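Local coordinates for uncharacterized protein MJ1460 (Methanocaldococcus jannaschii DSM 2661, PDB 2OSD) that is of unknown function but carries a V4R (vinyl-4-reductase) domain, which in related proteins is thought to bind small molecules, and probably pairs with a second copy, at the interface of chains A and B. Coordinates in Å, arbitrary orientation; residue numbers count along the deposited sequence, not the author numbering. Chains: chain A/B, Hypothetical protein MJ1460.

Contact 1: the interface of chains A and B. Residues chain A 28, 32-33, 36; chain B 28, 33, 60, 81.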
loop_
_atom_site.group_PDB
_atom_site.type_symbol
_atom_site.label_atom_id
_atom_site.label_comp_id
_atom_site.label_asym_id
_atom_site.label_seq_id
_atom_site.Cartn_x
_atom_site.Cartn_y
_atom_site.Cartn_z
ATOM N N ILE A 28 -1.421 -2.451 7.609
ATOM C CA ILE A 28 -0.703 -1.170 7.490
ATOM C C ILE A 28 -1.651 0.043 7.406
ATOM O O ILE A 28 -2.588 0.063 6.592
ATOM C CB ILE A 28 0.237 -1.187 6.280
ATOM C CG1 ILE A 28 1.157 0.054 6.263
ATOM C CG2 ILE A 28 -0.544 -1.315 4.915
ATOM C CD1 ILE A 28 1.758 0.308 4.832
ATOM N N TYR A 32 0.251 5.306 4.856
ATOM C CA TYR A 32 1.494 4.731 4.305
ATOM C C TYR A 32 1.252 4.029 2.992
ATOM O O TYR A 32 2.100 4.011 2.100
ATOM C CB TYR A 32 2.109 3.773 5.278
ATOM C CG TYR A 32 2.502 4.464 6.549
ATOM C CD1 TYR A 32 3.508 5.441 6.571
ATOM C CD2 TYR A 32 1.884 4.138 7.737
ATOM C CE1 TYR A 32 3.846 6.085 7.740
ATOM C CE2 TYR A 32 2.244 4.754 8.943
ATOM C CZ TYR A 32 3.206 5.723 8.942
ATOM O OH TYR A 32 3.505 6.326 10.141
ATOM N N PHE A 33 0.083 3.435 2.894
ATOM C CA PHE A 33 -0.348 2.826 1.665
ATOM C C PHE A 33 -0.386 3.902 0.599
ATOM O O PHE A 33 0.137 3.705 -0.473
ATOM C CB PHE A 33 -1.708 2.119 1.863
ATOM C CG PHE A 33 -2.227 1.410 0.637
ATOM C CD1 PHE A 33 -2.821 2.110 -0.374
ATOM C CD2 PHE A 33 -2.175 0.049 0.539
ATOM C CE1 PHE A 33 -3.298 1.486 -1.491
ATOM C CE2 PHE A 33 -2.669 -0.580 -0.564
ATOM C CZ PHE A 33 -3.223 0.144 -1.587
ATOM N N PHE A 36 2.968 5.220 -0.647
ATOM C CA PHE A 36 3.633 4.364 -1.635
ATOM C C PHE A 36 3.269 4.799 -3.029
ATOM O O PHE A 36 4.155 4.958 -3.888
ATOM C CB PHE A 36 3.273 2.898 -1.468
ATOM C CG PHE A 36 4.073 1.966 -2.366
ATOM C CD1 PHE A 36 3.848 1.925 -3.761
ATOM C CD2 PHE A 36 5.042 1.131 -1.820
ATOM C CE1 PHE A 36 4.610 1.068 -4.608
ATOM C CE2 PHE A 36 5.770 0.260 -2.622
ATOM C CZ PHE A 36 5.557 0.224 -4.025
ATOM N N ILE B 28 -4.749 -1.615 6.384
ATOM C CA ILE B 28 -4.910 -2.529 5.240
ATOM C C ILE B 28 -3.949 -3.733 5.296
ATOM O O ILE B 28 -2.732 -3.569 5.474
ATOM C CB ILE B 28 -4.733 -1.776 3.917
ATOM C CG1 ILE B 28 -5.113 -2.661 2.709
ATOM C CG2 ILE B 28 -3.274 -1.201 3.745
ATOM C CD1 ILE B 28 -4.493 -2.111 1.373
ATOM N N PHE B 33 -1.365 -4.280 0.014
ATOM C CA PHE B 33 -0.339 -3.279 -0.106
ATOM C C PHE B 33 0.637 -3.737 -1.169
ATOM O O PHE B 33 0.974 -2.973 -2.045
ATOM C CB PHE B 33 0.329 -3.028 1.265
ATOM C CG PHE B 33 1.393 -1.959 1.254
ATOM C CD1 PHE B 33 2.644 -2.227 0.776
ATOM C CD2 PHE B 33 1.152 -0.723 1.782
ATOM C CE1 PHE B 33 3.621 -1.273 0.759
ATOM C CE2 PHE B 33 2.130 0.225 1.786
ATOM C CZ PHE B 33 3.366 -0.050 1.262
ATOM N N PHE B 60 10.686 6.808 -0.168
ATOM C CA PHE B 60 9.666 6.658 0.876
ATOM C C PHE B 60 10.268 7.045 2.235
ATOM O O PHE B 60 9.648 7.786 2.991
ATOM C CB PHE B 60 9.244 5.204 0.867
ATOM C CG PHE B 60 7.943 4.889 1.584
ATOM C CD1 PHE B 60 7.943 4.595 2.934
ATOM C CD2 PHE B 60 6.759 4.754 0.876
ATOM C CE1 PHE B 60 6.751 4.253 3.585
ATOM C CE2 PHE B 60 5.585 4.370 1.506
ATOM C CZ PHE B 60 5.577 4.130 2.855
ATOM N N PHE B 81 5.741 -2.548 10.557
ATOM C CA PHE B 81 6.817 -3.183 9.847
ATOM C C PHE B 81 7.782 -3.862 10.805
ATOM O O PHE B 81 8.827 -4.385 10.380
ATOM C CB PHE B 81 7.557 -2.115 9.043
ATOM C CG PHE B 81 6.973 -1.860 7.711
ATOM C CD1 PHE B 81 5.624 -2.001 7.486
ATOM C CD2 PHE B 81 7.763 -1.421 6.691
ATOM C CE1 PHE B 81 5.099 -1.754 6.272
ATOM C CE2 PHE B 81 7.228 -1.173 5.457
ATOM C CZ PHE B 81 5.889 -1.349 5.257
#
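A:Ile28 and B:Ile28 meet backbone to backbone as an antiparallel bridge between the short strands 27-29, and the aromatic residues of helices 30-44 pack around this pairing at the two-fold axis. A:Ile28 N donates to B:Ile28 O at 2.7 Å, and the twin bond returns from B to A. Both are nearly straight at the hydrogen (177°), although each donor stands above the acceptor's carbonyl plane. The two isoleucine side chains lie side by side and point the same way; a beta-branched residue suits a strand and presents two branches to the partner. CG1 of A:Ile28 is anti to the backbone N (chi1 -171°), and its terminal CD1 heads for the ring of B:Phe33, the two side chains crossing at about a right angle. The spacing of the two isoleucine CG2 methyls, and of CD1 and the B:Phe33 ring, is too tight in the model to be relied on.

A:Phe33 and B:Phe33 slide past each other in opposite directions, the CE2 edge of B:Phe33 coming 3.6 Å from CA of A:Phe33. Each ring points an edge at the partner's backbone, the N of the other phenylalanine lying in the ring plane, and a flat ring fits so narrow a space. A:Phe36 adds an edge-to-face pair with B:Phe33, the planes turned 83° and the centroids 5.5 Å apart. On its flank, B:Phe60 turns a ring edge towards helix 30-44 of chain A, where CE2 lies 3.6 Å from the carbonyl O of A:Tyr32.

Contact 2: the interface of chains A and B. Residues chain A 13, 56, 59-60, 63; chain B 35, 38-39.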
loop_
_atom_site.group_PDB
_atom_site.type_symbol
_atom_site.label_atom_id
_atom_site.label_comp_id
_atom_site.label_asym_id
_atom_site.label_seq_id
_atom_site.Cartn_x
_atom_site.Cartn_y
_atom_site.Cartn_z
ATOM N N LEU A 13 0.454 -12.897 -5.400
ATOM C CA LEU A 13 -0.719 -13.372 -6.084
ATOM C C LEU A 13 -1.355 -14.540 -5.335
ATOM O O LEU A 13 -2.582 -14.640 -5.292
ATOM C CB LEU A 13 -0.393 -13.753 -7.529
ATOM C CG LEU A 13 -0.201 -12.548 -8.459
ATOM C CD1 LEU A 13 0.443 -12.973 -9.791
ATOM C CD2 LEU A 13 -1.532 -11.812 -8.664
ATOM N N ILE A 56 -5.074 1.972 -12.518
ATOM C CA ILE A 56 -4.382 1.050 -11.621
ATOM C C ILE A 56 -5.384 0.255 -10.788
ATOM O O ILE A 56 -5.278 -0.962 -10.663
ATOM C CB ILE A 56 -3.352 1.806 -10.731
ATOM C CG1 ILE A 56 -2.100 2.100 -11.563
ATOM C CG2 ILE A 56 -3.008 1.004 -9.468
ATOM C CD1 ILE A 56 -1.320 3.219 -11.040
ATOM N N GLU A 59 -6.856 -2.519 -12.889
ATOM C CA GLU A 59 -5.935 -3.668 -12.957
ATOM C C GLU A 59 -5.874 -4.423 -11.645
ATOM O O GLU A 59 -5.707 -5.622 -11.622
ATOM C CB GLU A 59 -4.518 -3.211 -13.325
ATOM C CG GLU A 59 -3.726 -4.240 -14.098
ATOM C CD GLU A 59 -4.356 -4.535 -15.486
ATOM O OE1 GLU A 59 -4.671 -3.574 -16.237
ATOM O OE2 GLU A 59 -4.548 -5.728 -15.817
ATOM N N PHE A 60 -5.956 -3.691 -10.557
ATOM C CA PHE A 60 -5.997 -4.240 -9.197
ATOM C C PHE A 60 -7.275 -5.073 -9.022
ATOM O O PHE A 60 -7.217 -6.184 -8.504
ATOM C CB PHE A 60 -5.988 -3.059 -8.250
ATOM C CG PHE A 60 -5.641 -3.372 -6.806
ATOM C CD1 PHE A 60 -6.630 -3.730 -5.911
ATOM C CD2 PHE A 60 -4.355 -3.170 -6.327
ATOM C CE1 PHE A 60 -6.318 -3.968 -4.566
ATOM C CE2 PHE A 60 -4.049 -3.359 -4.988
ATOM C CZ PHE A 60 -5.022 -3.765 -4.112
HETATM N N MSE A 63 -7.217 -8.281 -10.710
HETATM C CA MSE A 63 -6.335 -9.201 -10.062
HETATM C C MSE A 63 -6.986 -9.785 -8.838
HETATM O O MSE A 63 -6.773 -10.945 -8.543
HETATM C CB MSE A 63 -5.043 -8.524 -9.683
HETATM C CG MSE A 63 -3.925 -9.476 -9.692
HETATM SE SE MSE A 63 -3.259 -9.586 -11.477
HETATM C CE MSE A 63 -2.297 -7.913 -11.019
ATOM N N LEU B 35 0.172 -6.076 -3.538
ATOM C CA LEU B 35 -0.529 -6.083 -4.832
ATOM C C LEU B 35 -0.474 -4.739 -5.530
ATOM O O LEU B 35 -0.366 -4.693 -6.755
ATOM C CB LEU B 35 -1.998 -6.513 -4.666
ATOM C CG LEU B 35 -2.806 -6.793 -5.917
ATOM C CD1 LEU B 35 -2.123 -7.922 -6.746
ATOM C CD2 LEU B 35 -4.280 -7.160 -5.546
ATOM N N LEU B 38 2.830 -4.419 -7.218
ATOM C CA LEU B 38 2.919 -5.350 -8.335
ATOM C C LEU B 38 2.173 -4.831 -9.573
ATOM O O LEU B 38 2.671 -4.957 -10.701
ATOM C CB LEU B 38 2.363 -6.721 -7.926
ATOM C CG LEU B 38 2.311 -7.912 -8.896
ATOM C CD1 LEU B 38 1.955 -9.148 -8.071
ATOM C CD2 LEU B 38 1.359 -7.790 -10.141
ATOM N N VAL B 39 0.983 -4.262 -9.355
ATOM C CA VAL B 39 0.128 -3.772 -10.444
ATOM C C VAL B 39 0.773 -2.543 -11.135
ATOM O O VAL B 39 0.761 -2.442 -12.355
ATOM C CB VAL B 39 -1.307 -3.436 -9.932
ATOM C CG1 VAL B 39 -2.074 -2.662 -10.978
ATOM C CG2 VAL B 39 -2.066 -4.718 -9.536
#
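Helix 30-44 of chain B, which supplies B:Leu35, B:Leu38 and B:Val39 from neighbouring turns, lies against helix 53-64 of chain A, with helix 9-17 touching it through A:Leu13. B:Leu35 lays its CD2 methyl over the centre of the A:Phe60 ring, 3.8 Å from the centroid, a CH-pi contact in which a branched aliphatic group covers an aromatic face. On the other branch, CD1 of B:Leu35 comes 3.8 Å from CG of A:Met63, so the leucine fork serves two neighbours.

B:Val39 divides its methyls in the same manner. CG1 of B:Val39, anti to the backbone N (chi1 168°), points to the backbone side of helix 53-64 and rests 3.4 Å from CB of A:Glu59, whose aliphatic stem makes the contact. CG2 of B:Val39 reaches the terminal methyl CE of A:Met63 at 3.5 Å. A short, beta-branched valine suits this position because it lets the helices approach closely. A:Met63, present as selenomethionine, is bent at chi2 (85°) and chi3 (81°), a fold that brings CE back to touch both B:Val39 and CD2 of B:Leu38, the latter at 3.8 Å. An unbranched, flexible chain can follow such an uneven surface. B:Leu38 also sends CD1 to CG of A:Leu13, 4.0 Å away, the two leucines crossing at about a right angle. This apolar helix packing helps hold the two chains of the deposited assembly together.

Contact 3: the interface of chains A and B. Residues chain A 31, 109-110; chain B 11, 15, 21.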
loop_
_atom_site.group_PDB
_atom_site.type_symbol
_atom_site.label_atom_id
_atom_site.label_comp_id
_atom_site.label_asym_id
_atom_site.label_seq_id
_atom_site.Cartn_x
_atom_site.Cartn_y
_atom_site.Cartn_z
ATOM N N PRO A 31 -2.631 5.791 5.341
ATOM C CA PRO A 31 -1.689 6.851 4.922
ATOM C C PRO A 31 -0.379 6.337 4.269
ATOM O O PRO A 31 0.026 6.870 3.233
ATOM C CB PRO A 31 -1.378 7.580 6.245
ATOM C CG PRO A 31 -2.600 7.446 7.019
ATOM C CD PRO A 31 -3.135 6.043 6.704
ATOM N N TRP A 109 -10.877 11.145 6.782
ATOM C CA TRP A 109 -10.329 12.381 7.378
ATOM C C TRP A 109 -10.081 13.498 6.330
ATOM O O TRP A 109 -9.920 14.663 6.703
ATOM C CB TRP A 109 -9.050 12.075 8.208
ATOM C CG TRP A 109 -8.115 11.150 7.528
ATOM C CD1 TRP A 109 -8.124 9.786 7.572
ATOM C CD2 TRP A 109 -7.073 11.516 6.631
ATOM N NE1 TRP A 109 -7.132 9.274 6.751
ATOM C CE2 TRP A 109 -6.477 10.325 6.165
ATOM C CE3 TRP A 109 -6.595 12.744 6.165
ATOM C CZ2 TRP A 109 -5.407 10.323 5.270
ATOM C CZ3 TRP A 109 -5.529 12.749 5.293
ATOM C CH2 TRP A 109 -4.940 11.549 4.859
ATOM N N VAL A 110 -10.069 13.146 5.037
ATOM C CA VAL A 110 -9.840 14.099 3.945
ATOM C C VAL A 110 -11.066 14.893 3.589
ATOM O O VAL A 110 -12.138 14.363 3.466
ATOM C CB VAL A 110 -9.389 13.420 2.665
ATOM C CG1 VAL A 110 -9.278 14.442 1.521
ATOM C CG2 VAL A 110 -8.071 12.684 2.876
ATOM N N ASP B 11 -2.984 15.644 0.834
ATOM C CA ASP B 11 -3.480 15.113 2.096
ATOM C C ASP B 11 -2.628 13.993 2.668
ATOM O O ASP B 11 -2.674 13.735 3.851
ATOM C CB ASP B 11 -4.889 14.562 1.896
ATOM C CG ASP B 11 -5.878 15.622 1.506
ATOM O OD1 ASP B 11 -6.309 16.405 2.390
ATOM O OD2 ASP B 11 -6.226 15.649 0.309
ATOM N N ALA B 15 -0.824 13.680 6.377
ATOM C CA ALA B 15 -1.234 12.523 7.135
ATOM C C ALA B 15 -0.058 11.838 7.784
ATOM O O ALA B 15 -0.138 11.418 8.932
ATOM C CB ALA B 15 -1.956 11.538 6.231
ATOM N N ILE B 21 -3.999 11.008 12.812
ATOM C CA ILE B 21 -4.536 10.487 11.561
ATOM C C ILE B 21 -4.076 9.064 11.352
ATOM O O ILE B 21 -4.892 8.188 11.126
ATOM C CB ILE B 21 -4.143 11.385 10.356
ATOM C CG1 ILE B 21 -4.866 12.696 10.454
ATOM C CG2 ILE B 21 -4.465 10.679 9.056
ATOM C CD1 ILE B 21 -4.308 13.827 9.541
#
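A:Trp109 meets B:Ile21 through a face contact: the CG2 methyl stands over the indole, 3.6 Å from the centroid of the five-membered ring and 3.8 Å from that of the six-membered ring. The side chains cross at about a right angle, and a broad indole gives one methyl a large surface to settle on. Towards the rim of the opposite face lies CG2 of A:Val110, from the same chain, so aliphatic groups flank the indole on both faces.

Van der Waals packing follows. CH2 of A:Trp109 comes 3.3 Å from CB of B:Ala15, whose small side chain allows the indole to approach helix 9-17. CB of A:Pro31, rigid at the start of helix 30-44, lies 4.0 Å from CB of B:Ala15. Replacing this tryptophan by an alanine would probably strip CG2 of B:Ile21 and CB of B:Ala15 of the indole they pack on and open a gap beside helix 9-17.

Where apolar meets polar, A:Val110 packs obliquely on the B:Asp11 side chain, its CG1 lying 3.6 Å from the carboxylate carbon CG and 3.5 Å from the carboxylate oxygen OD2.

Contact 1 lies at the two-fold axis, its C-alpha centre about 15 Å from that of contact 2 and about 13 Å from that of contact 3; the centres of contacts 2 and 3 are about 23 Å apart. Helix 30-44 takes part in all three, helix 53-64 in contacts 1 and 2, and helix 9-17 in contacts 2 and 3. Phe60 serves contact 1 from chain B and contact 2 from chain A. Because symmetry repeats each contact with chains exchanged, the N-terminal helices of each copy embrace the other. Apolar packing in the three patches, with a strand pairing at the centre, is consistent with a dimer, although the coordinates alone do not show it in solution.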